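Local coordinates for protein type II restriction enzyme NlaIV (Neisseria lactamica, PDB 6QM2) that recognises the double-stranded DNA sequence 5'-GGNNCC-3' and cuts it in the middle, leaving blunt ends with 5'-phosphates, at residues Trp144-Asp156 against Ile172-Pro186. Numbering follows the deposited sequence. Where two conformers were deposited one is given.
Sequences WLKKVWQITRSMD and IRPGVWYSINKKNMP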
loop_
_atom_site.group_PDB
_atom_site.type_symbol
_atom_site.label_atom_id
_atom_site.label_comp_id
_atom_site.label_asym_id
_atom_site.label_seq_id
_atom_site.Cartn_x
_atom_site.Cartn_y
_atom_site.Cartn_z
ATOM N N TRP A 144 -20.399 -3.313 13.503
ATOM C CA TRP A 144 -21.782 -3.239 13.030
ATOM C C TRP A 144 -22.120 -4.404 12.109
ATOM O O TRP A 144 -21.244 -4.939 11.425
ATOM C CB TRP A 144 -22.019 -1.951 12.243
ATOM C CG TRP A 144 -21.894 -0.673 13.009
ATOM C CD1 TRP A 144 -22.860 -0.070 13.763
ATOM C CD2 TRP A 144 -20.753 0.191 13.051
ATOM N NE1 TRP A 144 -22.386 1.110 14.284
ATOM C CE2 TRP A 144 -21.096 1.295 13.865
ATOM C CE3 TRP A 144 -19.471 0.137 12.486
ATOM C CZ2 TRP A 144 -20.200 2.337 14.129
ATOM C CZ3 TRP A 144 -18.580 1.176 12.748
ATOM C CH2 TRP A 144 -18.952 2.262 13.560
ATOM N N LEU A 145 -23.399 -4.780 12.110
ATOM C CA LEU A 145 -23.979 -5.657 11.092
ATOM C C LEU A 145 -25.162 -4.913 10.489
ATOM O O LEU A 145 -26.167 -4.687 11.168
ATOM C CB LEU A 145 -24.428 -6.993 11.693
ATOM C CG LEU A 145 -24.826 -8.076 10.679
ATOM C CD1 LEU A 145 -23.615 -8.586 9.905
ATOM C CD2 LEU A 145 -25.530 -9.226 11.376
ATOM N N LYS A 146 -25.026 -4.509 9.227
ATOM C CA LYS A 146 -26.017 -3.659 8.565
ATOM C C LYS A 146 -26.320 -4.153 7.151
ATOM O O LYS A 146 -25.530 -4.891 6.558
ATOM C CB LYS A 146 -25.506 -2.214 8.502
ATOM C CG LYS A 146 -25.249 -1.549 9.852
ATOM C CD LYS A 146 -26.486 -0.835 10.381
ATOM C CE LYS A 146 -26.457 -0.707 11.896
ATOM N NZ LYS A 146 -27.626 0.065 12.394
ATOM N N LYS A 147 -27.479 -3.749 6.629
ATOM C CA LYS A 147 -27.828 -3.938 5.213
ATOM C C LYS A 147 -27.298 -2.759 4.400
ATOM O O LYS A 147 -27.001 -1.704 4.959
ATOM C CB LYS A 147 -29.351 -4.065 5.026
ATOM C CG LYS A 147 -29.882 -5.493 5.024
ATOM C CD LYS A 147 -29.670 -6.204 6.353
ATOM C CE LYS A 147 -30.340 -7.574 6.366
ATOM N NZ LYS A 147 -29.798 -8.507 5.339
ATOM N N VAL A 148 -27.193 -2.935 3.082
ATOM C CA VAL A 148 -26.704 -1.871 2.179
ATOM C C VAL A 148 -27.534 -0.583 2.271
ATOM O O VAL A 148 -26.985 0.512 2.202
ATOM C CB VAL A 148 -26.613 -2.347 0.697
ATOM C CG1 VAL A 148 -27.991 -2.582 0.079
ATOM C CG2 VAL A 148 -25.813 -1.359 -0.143
ATOM N N TRP A 149 -28.846 -0.731 2.432
ATOM C CA TRP A 149 -29.763 0.414 2.556
ATOM C C TRP A 149 -29.598 1.175 3.881
ATOM O O TRP A 149 -29.904 2.363 3.948
ATOM C CB TRP A 149 -31.241 0.009 2.313
ATOM C CG TRP A 149 -31.758 -1.210 3.058
ATOM C CD1 TRP A 149 -31.713 -2.517 2.633
ATOM C CD2 TRP A 149 -32.423 -1.229 4.325
ATOM N NE1 TRP A 149 -32.281 -3.343 3.568
ATOM C CE2 TRP A 149 -32.730 -2.581 4.616
ATOM C CE3 TRP A 149 -32.780 -0.237 5.251
ATOM C CZ2 TRP A 149 -33.382 -2.967 5.796
ATOM C CZ3 TRP A 149 -33.429 -0.621 6.430
ATOM C CH2 TRP A 149 -33.724 -1.976 6.688
ATOM N N GLN A 150 -29.105 0.498 4.918
ATOM C CA GLN A 150 -28.842 1.131 6.221
ATOM C C GLN A 150 -27.559 1.976 6.269
ATOM O O GLN A 150 -27.400 2.797 7.172
ATOM C CB GLN A 150 -28.787 0.074 7.333
ATOM C CG GLN A 150 -30.111 -0.626 7.596
ATOM C CD GLN A 150 -30.010 -1.650 8.709
ATOM O OE1 GLN A 150 -29.195 -2.571 8.649
ATOM N NE2 GLN A 150 -30.838 -1.492 9.731
ATOM N N ILE A 151 -26.651 1.775 5.315
ATOM C CA ILE A 151 -25.373 2.495 5.296
ATOM C C ILE A 151 -25.212 3.424 4.088
ATOM O O ILE A 151 -24.102 3.875 3.814
ATOM C CB ILE A 151 -24.173 1.515 5.402
ATOM C CG1 ILE A 151 -24.011 0.662 4.133
ATOM C CG2 ILE A 151 -24.340 0.621 6.623
ATOM C CD1 ILE A 151 -22.840 -0.295 4.190
ATOM N N THR A 152 -26.300 3.710 3.374
ATOM C CA THR A 152 -26.275 4.660 2.258
ATOM C C THR A 152 -27.395 5.673 2.402
ATOM O O THR A 152 -28.343 5.472 3.163
ATOM C CB THR A 152 -26.411 3.971 0.884
ATOM O OG1 THR A 152 -27.510 3.055 0.911
ATOM C CG2 THR A 152 -25.138 3.231 0.526
ATOM N N ARG A 153 -27.264 6.760 1.650
ATOM C CA ARG A 153 -28.196 7.877 1.693
ATOM C C ARG A 153 -28.284 8.530 0.319
ATOM O O ARG A 153 -27.668 8.060 -0.643
ATOM C CB ARG A 153 -27.727 8.893 2.741
ATOM C CG ARG A 153 -26.309 9.426 2.543
ATOM C CD ARG A 153 -26.125 10.772 3.231
ATOM N NE ARG A 153 -24.718 11.154 3.368
ATOM C CZ ARG A 153 -23.950 11.671 2.404
ATOM N NH1 ARG A 153 -24.419 11.887 1.173
ATOM N NH2 ARG A 153 -22.681 11.970 2.679
ATOM N N SER A 154 -29.060 9.605 0.230
ATOM C CA SER A 154 -29.049 10.465 -0.947
ATOM C C SER A 154 -27.904 11.471 -0.837
ATOM O O SER A 154 -27.167 11.479 0.151
ATOM C CB SER A 154 -30.387 11.189 -1.085
ATOM O OG SER A 154 -30.525 11.737 -2.381
ATOM N N MET A 155 -27.751 12.299 -1.868
ATOM C CA MET A 155 -26.780 13.402 -1.870
ATOM C C MET A 155 -27.371 14.617 -2.585
ATOM O O MET A 155 -28.508 14.584 -3.058
ATOM C CB MET A 155 -25.474 12.973 -2.555
ATOM C CG MET A 155 -25.558 12.901 -4.081
ATOM S SD MET A 155 -24.064 12.374 -4.932
ATOM C CE MET A 155 -22.796 13.306 -4.083
ATOM N N ASP A 156 -26.584 15.684 -2.679
ATOM C CA ASP A 156 -26.977 16.835 -3.469
ATOM C C ASP A 156 -26.706 16.551 -4.946
ATOM O O ASP A 156 -25.558 16.312 -5.327
ATOM C CB ASP A 156 -26.228 18.092 -3.022
ATOM C CG ASP A 156 -26.804 19.352 -3.643
ATOM O OD1 ASP A 156 -27.960 19.695 -3.312
ATOM O OD2 ASP A 156 -26.118 19.984 -4.473
ATOM N N ILE A 172 -20.896 3.803 -5.673
ATOM C CA ILE A 172 -21.865 4.128 -4.640
ATOM C C ILE A 172 -21.056 4.300 -3.361
ATOM O O ILE A 172 -20.165 3.500 -3.072
ATOM C CB ILE A 172 -22.942 3.025 -4.485
ATOM C CG1 ILE A 172 -23.798 2.939 -5.758
ATOM C CG2 ILE A 172 -23.829 3.289 -3.266
ATOM C CD1 ILE A 172 -24.569 1.644 -5.897
ATOM N N ARG A 173 -21.355 5.363 -2.624
ATOM C CA ARG A 173 -20.584 5.751 -1.452
ATOM C C ARG A 173 -21.466 5.674 -0.211
ATOM O O ARG A 173 -22.648 6.053 -0.255
ATOM C CB ARG A 173 -20.036 7.171 -1.629
ATOM C CG ARG A 173 -18.837 7.290 -2.571
ATOM C CD ARG A 173 -17.543 6.733 -1.986
ATOM N NE ARG A 173 -17.222 7.314 -0.680
ATOM C CZ ARG A 173 -16.142 7.021 0.047
ATOM N NH1 ARG A 173 -15.221 6.165 -0.395
ATOM N NH2 ARG A 173 -15.973 7.611 1.230
ATOM N N PRO A 174 -20.899 5.189 0.906
ATOM C CA PRO A 174 -21.672 5.075 2.136
ATOM C C PRO A 174 -21.865 6.415 2.827
ATOM O O PRO A 174 -21.061 7.323 2.645
ATOM C CB PRO A 174 -20.809 4.155 3.004
ATOM C CG PRO A 174 -19.419 4.439 2.562
ATOM C CD PRO A 174 -19.509 4.731 1.090
ATOM N N GLY A 175 -22.933 6.520 3.610
ATOM C CA GLY A 175 -23.158 7.659 4.493
ATOM C C GLY A 175 -22.583 7.403 5.875
ATOM O O GLY A 175 -21.914 6.393 6.106
ATOM N N VAL A 176 -22.839 8.337 6.787
ATOM C CA VAL A 176 -22.430 8.221 8.188
ATOM C C VAL A 176 -23.664 7.836 9.006
ATOM O O VAL A 176 -24.358 8.682 9.578
ATOM C CB VAL A 176 -21.778 9.520 8.706
ATOM C CG1 VAL A 176 -21.288 9.332 10.133
ATOM C CG2 VAL A 176 -20.622 9.927 7.798
ATOM N N TRP A 177 -23.923 6.534 9.022
ATOM C CA TRP A 177 -25.089 5.934 9.681
ATOM C C TRP A 177 -25.019 6.007 11.215
ATOM O O TRP A 177 -26.050 6.127 11.879
ATOM C CB TRP A 177 -25.254 4.468 9.222
ATOM C CG TRP A 177 -24.166 3.543 9.713
ATOM C CD1 TRP A 177 -24.163 2.842 10.883
ATOM C CD2 TRP A 177 -22.920 3.241 9.061
ATOM N NE1 TRP A 177 -23.001 2.124 11.001
ATOM C CE2 TRP A 177 -22.218 2.348 9.898
ATOM C CE3 TRP A 177 -22.332 3.634 7.849
ATOM C CZ2 TRP A 177 -20.953 1.839 9.566
ATOM C CZ3 TRP A 177 -21.072 3.130 7.519
ATOM C CH2 TRP A 177 -20.400 2.240 8.376
ATOM N N TYR A 178 -23.801 5.926 11.756
ATOM C CA TYR A 178 -23.570 5.842 13.211
ATOM C C TYR A 178 -23.737 7.145 14.005
ATOM O O TYR A 178 -23.971 7.087 15.214
ATOM C CB TYR A 178 -22.189 5.220 13.528
ATOM C CG TYR A 178 -20.994 5.855 12.833
ATOM C CD1 TYR A 178 -20.482 7.086 13.252
ATOM C CD2 TYR A 178 -20.364 5.214 11.763
ATOM C CE1 TYR A 178 -19.388 7.663 12.619
ATOM C CE2 TYR A 178 -19.270 5.785 11.122
ATOM C CZ TYR A 178 -18.784 7.006 11.554
ATOM O OH TYR A 178 -17.702 7.573 10.922
ATOM N N SER A 179 -23.619 8.293 13.335
ATOM C CA SER A 179 -23.642 9.599 13.998
ATOM C C SER A 179 -24.994 9.905 14.642
ATOM O O SER A 179 -26.033 9.803 13.985
ATOM C CB SER A 179 -23.296 10.710 13.001
ATOM O OG SER A 179 -24.229 10.756 11.935
ATOM N N ILE A 180 -24.966 10.268 15.925
ATOM C CA ILE A 180 -26.174 10.699 16.659
ATOM C C ILE A 180 -26.658 12.095 16.208
ATOM O O ILE A 180 -27.834 12.431 16.382
ATOM C CB ILE A 180 -25.947 10.659 18.200
ATOM C CG1 ILE A 180 -27.288 10.671 18.954
ATOM C CG2 ILE A 180 -25.034 11.795 18.668
ATOM C CD1 ILE A 180 -27.166 10.362 20.432
ATOM N N ASN A 181 -25.741 12.894 15.649
ATOM C CA ASN A 181 -26.066 14.155 14.963
ATOM C C ASN A 181 -27.082 13.939 13.832
ATOM O O ASN A 181 -26.762 13.306 12.821
ATOM C CB ASN A 181 -24.781 14.786 14.396
ATOM C CG ASN A 181 -25.047 16.009 13.532
ATOM O OD1 ASN A 181 -25.794 16.907 13.918
ATOM N ND2 ASN A 181 -24.427 16.049 12.356
ATOM N N LYS A 182 -28.291 14.480 14.009
ATOM C CA LYS A 182 -29.390 14.313 13.051
ATOM C C LYS A 182 -29.281 15.328 11.901
ATOM O O LYS A 182 -29.762 16.459 12.010
ATOM C CB LYS A 182 -30.740 14.442 13.777
ATOM C CG LYS A 182 -31.954 14.058 12.944
ATOM C CD LYS A 182 -33.221 14.066 13.787
ATOM C CE LYS A 182 -34.415 13.536 13.008
ATOM N NZ LYS A 182 -35.639 13.450 13.851
ATOM N N LYS A 183 -28.635 14.912 10.808
ATOM C CA LYS A 183 -28.507 15.742 9.599
ATOM C C LYS A 183 -29.804 15.768 8.799
ATOM O O LYS A 183 -30.706 14.958 9.027
ATOM C CB LYS A 183 -27.378 15.229 8.699
ATOM C CG LYS A 183 -26.002 15.337 9.322
ATOM C CD LYS A 183 -24.936 14.824 8.378
ATOM C CE LYS A 183 -23.564 14.920 9.017
ATOM N NZ LYS A 183 -22.510 14.379 8.118
ATOM N N ASN A 184 -29.878 16.703 7.853
ATOM C CA ASN A 184 -30.971 16.739 6.866
ATOM C C ASN A 184 -31.008 15.519 5.927
ATOM O O ASN A 184 -32.076 15.198 5.389
ATOM C CB ASN A 184 -30.897 18.012 6.009
ATOM C CG ASN A 184 -31.262 19.267 6.777
ATOM O OD1 ASN A 184 -31.168 19.314 8.004
ATOM N ND2 ASN A 184 -31.675 20.298 6.049
ATOM N N MET A 185 -29.846 14.888 5.724
ATOM C CA MET A 185 -29.694 13.679 4.916
ATOM C C MET A 185 -29.475 12.452 5.797
ATOM O O MET A 185 -28.335 12.172 6.173
ATOM C CB MET A 185 -28.477 13.823 4.005
ATOM C CG MET A 185 -28.616 14.888 2.935
ATOM S SD MET A 185 -27.124 15.008 1.938
ATOM C CE MET A 185 -27.744 15.934 0.540
ATOM N N PRO A 186 -30.557 11.718 6.131
ATOM C CA PRO A 186 -30.418 10.456 6.860
ATOM C C PRO A 186 -30.229 9.268 5.917
ATOM O O PRO A 186 -30.350 9.412 4.694
ATOM C CB PRO A 186 -31.756 10.338 7.587
ATOM C CG PRO A 186 -32.720 10.927 6.628
ATOM C CD PRO A 186 -31.986 12.067 5.974
HETATM O O HOH W 1 -23.767 11.022 6.208
HETATM O O HOH W 2 -30.389 11.016 2.456
#
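Trp144, on the strand 138-147 at the border of the central mixed sheet, offers one indole face to the edge of Trp177 in a T-shaped stack. The planes stand at 82°, and Trp177 NE1 lies over the five-membered ring, 3.5 Å from Trp144 CD1; with CG of Trp144 anti to the carbonyl carbon (chi1 -65°), this face is presented to the loop 172-186. The benzo side of Trp144 reaches Tyr178, CZ2 to CB 3.6 Å, the two rings nearly parallel but slid almost out of overlap. The aliphatic end of the Lys146 chain, CD and CE, lies loosely beside Trp177 CD1. After the turn at 148-150, Ile151 runs alongside Trp177 and lays CG2 over a face of its six-membered ring, a CH-pi contact of 4.0 Å to the centroid, while Tyr178 CD2 lies over the opposite face. Ile127 of strand 124-132 joins both Ile151 and Trp177. The Ile151 carbonyl takes the one direct hydrogen bond across the contact, from Gly175 N (2.9 Å). Thr152 turns its CG2 to the methyl CG2 of Ile172, whereas OG1 bonds back to Val148 O. Arg153 extends between Gly175 and Met185, its CD 3.9 Å from Met185 CB; a water held in the guanidinium plane links NE to Val176 N, and NH1 bonds Ser154 O in the same plane, together fixing the rotation of the group. A second water bridges Ser154 N and Pro186 O. In one of its two conformers the extended Met185 chain brings CE up to the peptide link between Met155 and Asp156, a doubtful placement. An aromatic cluster at one end and water-bridged loops at the other thus join the edge of the PD-(D/E)XK-type sheet to the irregular connection leading to helix 191-204.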